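Local atomic coordinates of VgrG protein (Vibrio cholerae, PDB entry 4DTL), a protein that probably cross-links actin through its actin cross-linking domain, which binds ATP together with manganese ions. Residues 59-64 with 90-95; 26-31 with 174-179. All coordinates share one frame; numbering follows the deposited sequence.

Interaction 1: residues 59-64 with 90-95. With MN (manganese (II) ion), chain E; ATP (adenosine-5'-triphosphate), chain B.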
loop_
_atom_site.group_PDB
_atom_site.type_symbol
_atom_site.label_atom_id
_atom_site.label_comp_id
_atom_site.label_asym_id
_atom_site.label_seq_id
_atom_site.Cartn_x
_atom_site.Cartn_y
_atom_site.Cartn_z
ATOM N N MET A 59 4.721 -2.559 -12.223
ATOM C CA MET A 59 4.152 -3.878 -12.471
ATOM C C MET A 59 2.755 -3.753 -13.098
ATOM O O MET A 59 1.999 -2.833 -12.788
ATOM C CB MET A 59 3.991 -4.653 -11.156
ATOM C CG MET A 59 5.268 -4.878 -10.381
ATOM S SD MET A 59 4.836 -5.531 -8.770
ATOM C CE MET A 59 6.487 -5.997 -8.177
ATOM N N LEU A 60 2.400 -4.725 -13.935
ATOM C CA LEU A 60 1.077 -4.847 -14.552
ATOM C C LEU A 60 0.347 -5.880 -13.706
ATOM O O LEU A 60 0.761 -7.039 -13.663
ATOM C CB LEU A 60 1.188 -5.292 -16.029
ATOM C CG LEU A 60 1.307 -4.175 -17.053
ATOM C CD1 LEU A 60 2.718 -3.671 -17.164
ATOM C CD2 LEU A 60 0.886 -4.666 -18.380
ATOM N N THR A 61 -0.658 -5.446 -12.942
ATOM C CA THR A 61 -1.357 -6.327 -12.003
ATOM C C THR A 61 -2.870 -6.367 -12.182
ATOM O O THR A 61 -3.483 -5.418 -12.688
ATOM C CB THR A 61 -1.063 -5.917 -10.518
ATOM O OG1 THR A 61 -1.737 -4.691 -10.223
ATOM C CG2 THR A 61 0.431 -5.813 -10.179
ATOM N N LYS A 62 -3.477 -7.449 -11.683
ATOM C CA LYS A 62 -4.931 -7.557 -11.634
ATOM C C LYS A 62 -5.315 -6.976 -10.263
ATOM O O LYS A 62 -4.593 -7.185 -9.274
ATOM C CB LYS A 62 -5.452 -8.998 -11.826
ATOM C CG LYS A 62 -4.914 -10.022 -10.837
ATOM C CD LYS A 62 -5.786 -11.250 -10.759
ATOM C CE LYS A 62 -5.056 -12.354 -10.047
ATOM N NZ LYS A 62 -5.865 -13.593 -9.926
ATOM N N ASP A 63 -6.414 -6.211 -10.217
ATOM C CA ASP A 63 -6.852 -5.559 -8.991
ATOM C C ASP A 63 -8.232 -6.023 -8.482
ATOM O O ASP A 63 -8.327 -7.026 -7.781
ATOM C CB ASP A 63 -6.755 -4.027 -9.148
ATOM C CG ASP A 63 -7.002 -3.208 -7.884
ATOM O OD1 ASP A 63 -6.761 -3.738 -6.759
ATOM O OD2 ASP A 63 -7.392 -2.033 -8.015
ATOM N N MET A 64 -9.288 -5.302 -8.849
ATOM C CA MET A 64 -10.660 -5.562 -8.428
ATOM C C MET A 64 -11.375 -6.596 -9.304
ATOM O O MET A 64 -11.521 -6.380 -10.508
ATOM C CB MET A 64 -11.444 -4.239 -8.411
ATOM C CG MET A 64 -11.906 -3.816 -7.023
ATOM S SD MET A 64 -10.538 -3.413 -5.881
ATOM C CE MET A 64 -10.736 -1.629 -5.714
ATOM N N GLU A 90 -4.330 -2.600 -12.458
ATOM C CA GLU A 90 -3.684 -1.617 -11.621
ATOM C C GLU A 90 -2.205 -1.598 -11.911
ATOM O O GLU A 90 -1.551 -2.639 -11.857
ATOM C CB GLU A 90 -3.951 -1.877 -10.151
ATOM C CG GLU A 90 -3.454 -0.750 -9.266
ATOM C CD GLU A 90 -3.583 -1.044 -7.793
ATOM O OE1 GLU A 90 -3.108 -2.119 -7.366
ATOM O OE2 GLU A 90 -4.140 -0.194 -7.060
ATOM N N LEU A 91 -1.683 -0.407 -12.204
ATOM C CA LEU A 91 -0.258 -0.207 -12.459
ATOM C C LEU A 91 0.392 0.149 -11.123
ATOM O O LEU A 91 -0.021 1.118 -10.470
ATOM C CB LEU A 91 -0.012 0.865 -13.543
ATOM C CG LEU A 91 -0.750 0.710 -14.885
ATOM C CD1 LEU A 91 -0.252 1.741 -15.894
ATOM C CD2 LEU A 91 -0.628 -0.700 -15.450
ATOM N N VAL A 92 1.329 -0.706 -10.673
ATOM C CA VAL A 92 2.005 -0.582 -9.375
ATOM C C VAL A 92 3.483 -0.277 -9.576
ATOM O O VAL A 92 4.253 -1.159 -9.983
ATOM C CB VAL A 92 1.773 -1.833 -8.475
ATOM C CG1 VAL A 92 2.391 -1.642 -7.097
ATOM C CG2 VAL A 92 0.283 -2.155 -8.337
ATOM N N SER A 93 3.883 0.974 -9.288
ATOM C CA SER A 93 5.271 1.380 -9.476
ATOM C C SER A 93 6.264 0.670 -8.576
ATOM O O SER A 93 5.911 0.205 -7.492
ATOM C CB SER A 93 5.427 2.891 -9.349
ATOM O OG SER A 93 5.434 3.282 -7.986
ATOM N N TYR A 94 7.503 0.552 -9.062
ATOM C CA TYR A 94 8.602 0.054 -8.268
ATOM C C TYR A 94 9.010 1.305 -7.462
ATOM O O TYR A 94 9.066 2.403 -8.036
ATOM C CB TYR A 94 9.728 -0.458 -9.178
ATOM C CG TYR A 94 9.454 -1.863 -9.665
ATOM C CD1 TYR A 94 8.728 -2.088 -10.831
ATOM C CD2 TYR A 94 9.858 -2.967 -8.923
ATOM C CE1 TYR A 94 8.454 -3.379 -11.272
ATOM C CE2 TYR A 94 9.582 -4.261 -9.348
ATOM C CZ TYR A 94 8.869 -4.463 -10.520
ATOM O OH TYR A 94 8.601 -5.743 -10.924
ATOM N N PRO A 95 9.188 1.218 -6.126
ATOM C CA PRO A 95 9.537 2.428 -5.365
ATOM C C PRO A 95 10.833 3.085 -5.821
ATOM O O PRO A 95 11.722 2.420 -6.365
ATOM C CB PRO A 95 9.666 1.916 -3.926
ATOM C CG PRO A 95 9.981 0.457 -4.074
ATOM C CD PRO A 95 9.142 0.037 -5.240
HETATM MN MN MN E . -2.794 -2.292 -5.109
HETATM P PG ATP B . -4.246 -2.540 -2.402
HETATM O O1G ATP B . -4.275 -2.545 -3.899
HETATM O O2G ATP B . -4.837 -1.281 -1.854
HETATM O O3G ATP B . -5.002 -3.717 -1.868
HETATM P PB ATP B . -1.762 -3.486 -2.659
HETATM O O1B ATP B . -2.019 -4.917 -2.391
HETATM O O2B ATP B . -1.896 -3.197 -4.125
HETATM O O3B ATP B . -2.726 -2.629 -1.892
HETATM P PA ATP B . 0.897 -3.273 -3.253
HETATM O O1A ATP B . 1.959 -4.206 -2.786
HETATM O O2A ATP B . 0.358 -3.738 -4.610
HETATM O O3A ATP B . -0.241 -3.162 -2.275
HETATM O "O5'" ATP B . 1.542 -1.820 -3.434
HETATM C "C5'" ATP B . 2.401 -1.316 -2.403
HETATM C "C4'" ATP B . 2.840 0.086 -2.719
HETATM O "O4'" ATP B . 3.971 0.387 -1.876
HETATM C "C3'" ATP B . 3.306 0.318 -4.153
HETATM O "O3'" ATP B . 2.836 1.571 -4.622
HETATM C "C2'" ATP B . 4.826 0.239 -4.040
HETATM O "O2'" ATP B . 5.499 0.989 -5.039
HETATM C "C1'" ATP B . 5.055 0.821 -2.660
HETATM N N9 ATP B . 6.295 0.417 -2.009
HETATM C C8 ATP B . 6.814 -0.845 -1.917
HETATM N N7 ATP B . 7.972 -0.905 -1.309
HETATM C C5 ATP B . 8.230 0.415 -0.971
HETATM C C6 ATP B . 9.303 1.032 -0.290
HETATM N N6 ATP B . 10.387 0.374 0.141
HETATM N N1 ATP B . 9.228 2.366 -0.077
HETATM C C2 ATP B . 8.166 3.033 -0.535
HETATM N N3 ATP B . 7.115 2.565 -1.211
HETATM C C4 ATP B . 7.206 1.241 -1.390
HETATM O O HOH W 1 -2.913 -4.934 -7.519
HETATM O O HOH W 2 -7.537 0.312 -6.649
#
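E90 O is gripped twice by T61, whose backbone N (3.1 Å) and OG1 (2.6 Å from E90 O) reach it from opposite faces of the carbonyl plane. The hydroxyl can do this because chi1 of 72° tucks OG1 between the backbone N and the carbonyl carbon. E90 N returns a bond to T61 O, and a second hydrogen-bonded antiparallel pair follows at M59 and V92, where M59 N meets V92 O at 2.7 Å. The side chain of E90 runs out extended to manganese, OE1 lying 2.3 Å from the ion that also holds ATP O1G and O2B. One water donates to both T61 OG1 and E90 OE1, a link through which T61 probably helps position the metal ligand. D63 stacks its carboxylate on that of E90, the planes 14° apart and OD2 3.9 Å from E90 OE2. Past the end of the paired strands, Y94 swings its ring back to M59: M59 CG packs 3.6 Å from Y94 CZ, and M59 SD lies obliquely 5.1 Å from the ring centroid, a Met-aromatic contact, while Y94 OH bonds to P14 O. L60 and L91 lie on the other face against helix 101-124, and strand 45-51 flanks 59-63 on its outer edge.

Interaction 2: residues 26-31 with 174-179. With MN (manganese (II) ion), chain D; MN (manganese (II) ion), chain E; ATP (adenosine-5'-triphosphate), chain B.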
loop_
_atom_site.group_PDB
_atom_site.type_symbol
_atom_site.label_atom_id
_atom_site.label_comp_id
_atom_site.label_asym_id
_atom_site.label_seq_id
_atom_site.Cartn_x
_atom_site.Cartn_y
_atom_site.Cartn_z
ATOM N N GLY A 26 6.214 5.074 -3.672
ATOM C CA GLY A 26 5.631 4.141 -4.617
ATOM C C GLY A 26 4.214 4.566 -4.917
ATOM O O GLY A 26 3.544 5.131 -4.055
ATOM N N ILE A 27 3.740 4.300 -6.122
ATOM C CA ILE A 27 2.389 4.677 -6.539
ATOM C C ILE A 27 1.580 3.489 -7.086
ATOM O O ILE A 27 2.147 2.520 -7.595
ATOM C CB ILE A 27 2.387 5.898 -7.511
ATOM C CG1 ILE A 27 3.070 5.587 -8.865
ATOM C CG2 ILE A 27 2.953 7.159 -6.852
ATOM C CD1 ILE A 27 2.695 6.520 -10.008
ATOM N N GLU A 28 0.252 3.579 -6.955
ATOM C CA GLU A 28 -0.729 2.621 -7.460
ATOM C C GLU A 28 -1.688 3.388 -8.354
ATOM O O GLU A 28 -2.181 4.457 -7.975
ATOM C CB GLU A 28 -1.487 1.942 -6.326
ATOM C CG GLU A 28 -0.622 1.015 -5.502
ATOM C CD GLU A 28 -1.316 0.588 -4.227
ATOM O OE1 GLU A 28 -1.280 1.356 -3.241
ATOM O OE2 GLU A 28 -1.992 -0.463 -4.257
ATOM N N ASN A 29 -1.935 2.857 -9.550
ATOM C CA ASN A 29 -2.761 3.516 -10.552
ATOM C C ASN A 29 -3.750 2.554 -11.235
ATOM O O ASN A 29 -3.393 1.809 -12.157
ATOM C CB ASN A 29 -1.828 4.159 -11.580
ATOM C CG ASN A 29 -2.468 5.147 -12.511
ATOM O OD1 ASN A 29 -3.443 5.819 -12.166
ATOM N ND2 ASN A 29 -1.875 5.300 -13.694
ATOM N N GLU A 30 -4.990 2.551 -10.757
ATOM C CA GLU A 30 -6.033 1.702 -11.331
ATOM C C GLU A 30 -6.591 2.299 -12.618
ATOM O O GLU A 30 -7.046 3.448 -12.618
ATOM C CB GLU A 30 -7.136 1.446 -10.324
ATOM C CG GLU A 30 -8.085 0.340 -10.753
ATOM C CD GLU A 30 -9.334 0.210 -9.909
ATOM O OE1 GLU A 30 -9.899 -0.907 -9.859
ATOM O OE2 GLU A 30 -9.756 1.219 -9.292
ATOM N N LEU A 31 -6.487 1.543 -13.722
ATOM C CA LEU A 31 -6.882 2.023 -15.037
ATOM C C LEU A 31 -8.391 1.963 -15.245
ATOM O O LEU A 31 -9.085 1.149 -14.635
ATOM C CB LEU A 31 -6.112 1.280 -16.160
ATOM C CG LEU A 31 -4.592 1.397 -16.166
ATOM C CD1 LEU A 31 -4.008 0.506 -17.212
ATOM C CD2 LEU A 31 -4.130 2.843 -16.351
ATOM N N GLN A 174 -3.301 5.926 -5.564
ATOM C CA GLN A 174 -2.732 5.864 -4.222
ATOM C C GLN A 174 -1.224 6.069 -4.288
ATOM O O GLN A 174 -0.610 5.899 -5.333
ATOM C CB GLN A 174 -3.007 4.509 -3.594
ATOM C CG GLN A 174 -4.223 4.486 -2.694
ATOM C CD GLN A 174 -5.133 3.361 -3.011
ATOM O OE1 GLN A 174 -4.954 2.241 -2.555
ATOM N NE2 GLN A 174 -6.088 3.624 -3.857
ATOM N N ALA A 175 -0.645 6.474 -3.163
ATOM C CA ALA A 175 0.782 6.676 -2.999
ATOM C C ALA A 175 1.184 6.032 -1.675
ATOM O O ALA A 175 0.374 5.984 -0.740
ATOM C CB ALA A 175 1.083 8.160 -2.969
ATOM N N THR A 176 2.412 5.492 -1.611
ATOM C CA THR A 176 2.968 4.857 -0.412
ATOM C C THR A 176 4.313 5.473 -0.150
ATOM O O THR A 176 5.154 5.473 -1.040
ATOM C CB THR A 176 2.968 3.312 -0.511
ATOM O OG1 THR A 176 1.621 2.834 -0.606
ATOM C CG2 THR A 176 3.656 2.647 0.672
ATOM N N VAL A 177 4.503 6.023 1.055
ATOM C CA VAL A 177 5.724 6.726 1.450
ATOM C C VAL A 177 6.428 5.891 2.514
ATOM O O VAL A 177 5.783 5.435 3.461
ATOM C CB VAL A 177 5.416 8.197 1.917
ATOM C CG1 VAL A 177 6.624 8.865 2.583
ATOM C CG2 VAL A 177 4.910 9.057 0.760
ATOM N N GLY A 178 7.734 5.696 2.331
ATOM C CA GLY A 178 8.577 4.958 3.259
ATOM C C GLY A 178 9.612 5.869 3.872
ATOM O O GLY A 178 10.351 6.545 3.157
ATOM N N VAL A 179 9.656 5.914 5.199
ATOM C CA VAL A 179 10.592 6.758 5.959
ATOM C C VAL A 179 11.326 5.932 7.010
ATOM O O VAL A 179 10.782 4.913 7.446
ATOM C CB VAL A 179 9.894 7.984 6.624
ATOM C CG1 VAL A 179 9.345 8.964 5.591
ATOM C CG2 VAL A 179 8.805 7.550 7.603
HETATM MN MN MN D . -3.106 0.404 -2.189
HETATM MN MN MN E . -2.794 -2.292 -5.109
HETATM P PG ATP B . -4.246 -2.540 -2.402
HETATM O O1G ATP B . -4.275 -2.545 -3.899
HETATM O O2G ATP B . -4.837 -1.281 -1.854
HETATM O O3G ATP B . -5.002 -3.717 -1.868
HETATM P PB ATP B . -1.762 -3.486 -2.659
HETATM O O1B ATP B . -2.019 -4.917 -2.391
HETATM O O2B ATP B . -1.896 -3.197 -4.125
HETATM O O3B ATP B . -2.726 -2.629 -1.892
HETATM P PA ATP B . 0.897 -3.273 -3.253
HETATM O O1A ATP B . 1.959 -4.206 -2.786
HETATM O O2A ATP B . 0.358 -3.738 -4.610
HETATM O O3A ATP B . -0.241 -3.162 -2.275
HETATM O "O5'" ATP B . 1.542 -1.820 -3.434
HETATM C "C5'" ATP B . 2.401 -1.316 -2.403
HETATM C "C4'" ATP B . 2.840 0.086 -2.719
HETATM O "O4'" ATP B . 3.971 0.387 -1.876
HETATM C "C3'" ATP B . 3.306 0.318 -4.153
HETATM O "O3'" ATP B . 2.836 1.571 -4.622
HETATM C "C2'" ATP B . 4.826 0.239 -4.040
HETATM O "O2'" ATP B . 5.499 0.989 -5.039
HETATM C "C1'" ATP B . 5.055 0.821 -2.660
HETATM N N9 ATP B . 6.295 0.417 -2.009
HETATM C C8 ATP B . 6.814 -0.845 -1.917
HETATM N N7 ATP B . 7.972 -0.905 -1.309
HETATM C C5 ATP B . 8.230 0.415 -0.971
HETATM C C6 ATP B . 9.303 1.032 -0.290
HETATM N N6 ATP B . 10.387 0.374 0.141
HETATM N N1 ATP B . 9.228 2.366 -0.077
HETATM C C2 ATP B . 8.166 3.033 -0.535
HETATM N N3 ATP B . 7.115 2.565 -1.211
HETATM C C4 ATP B . 7.206 1.241 -1.390
HETATM O O HOH W 3 0.689 3.117 -3.236
#
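Between G26 and T176 the two backbones close up firmly: T176 N reaches G26 O at 2.7 Å and G26 N answers to T176 O. E28 and Q174 form the next hydrogen-bonded pair. The face turned to ATP is the tight one. G26 has no side chain, which lets ATP O2' come to 3.2 Å from its CA. E28 CG stands beside its backbone N (chi1 -68°), and the extended chain carries the carboxylate to two manganese ions, OE2 2.2 Å from the one shared with E90 and both oxygens holding the other. E28 OE1 also lies 3.6 Å from Q174 CB. A water 2.6 Å from E28 OE1 bonds T176 OG1 and ATP O3' as well, joining glutamate, threonine and ribose. T176 CB packs 3.4 Å from ATP O4', and the backbone of G178 passes beside the adenine. Contact is slighter on the opposite face: I27 and A175 stand 4.4 Å apart, CA to CA, but I27 CG2 and A175 CB only brush at 4.4 Å, with M111 of helix 101-124 also touching I27. Q174 remains partly exposed. Antiparallel strands presenting a carboxylate that bridges two metal ions at the triphosphate make a two-metal nucleotide site, consistent with an ATP-dependent ligase that activates a carboxylate with phosphate, as in glutamine synthetase.

In the fold
The two contacts illustrate how a ligand site can be assembled from strands distant in sequence. Their centres lie 9 Å apart, and interaction 1 is nested inside the chain loop closed by interaction 2. Strand 24-30 is the shared neighbour: it pairs with 173-180 along one edge and with 85-97 along the other, and 85-97 pairs in turn with 56-68. Locally the strands follow the order 173-180, 24-30, 85-97, 56-68. Probable hydrogen bonds from N29 N to L91 O and from I27 N to S93 OG stitch the contacts together. E28 and E90, one from each, share a manganese ion, so the ATP site draws ligands from both.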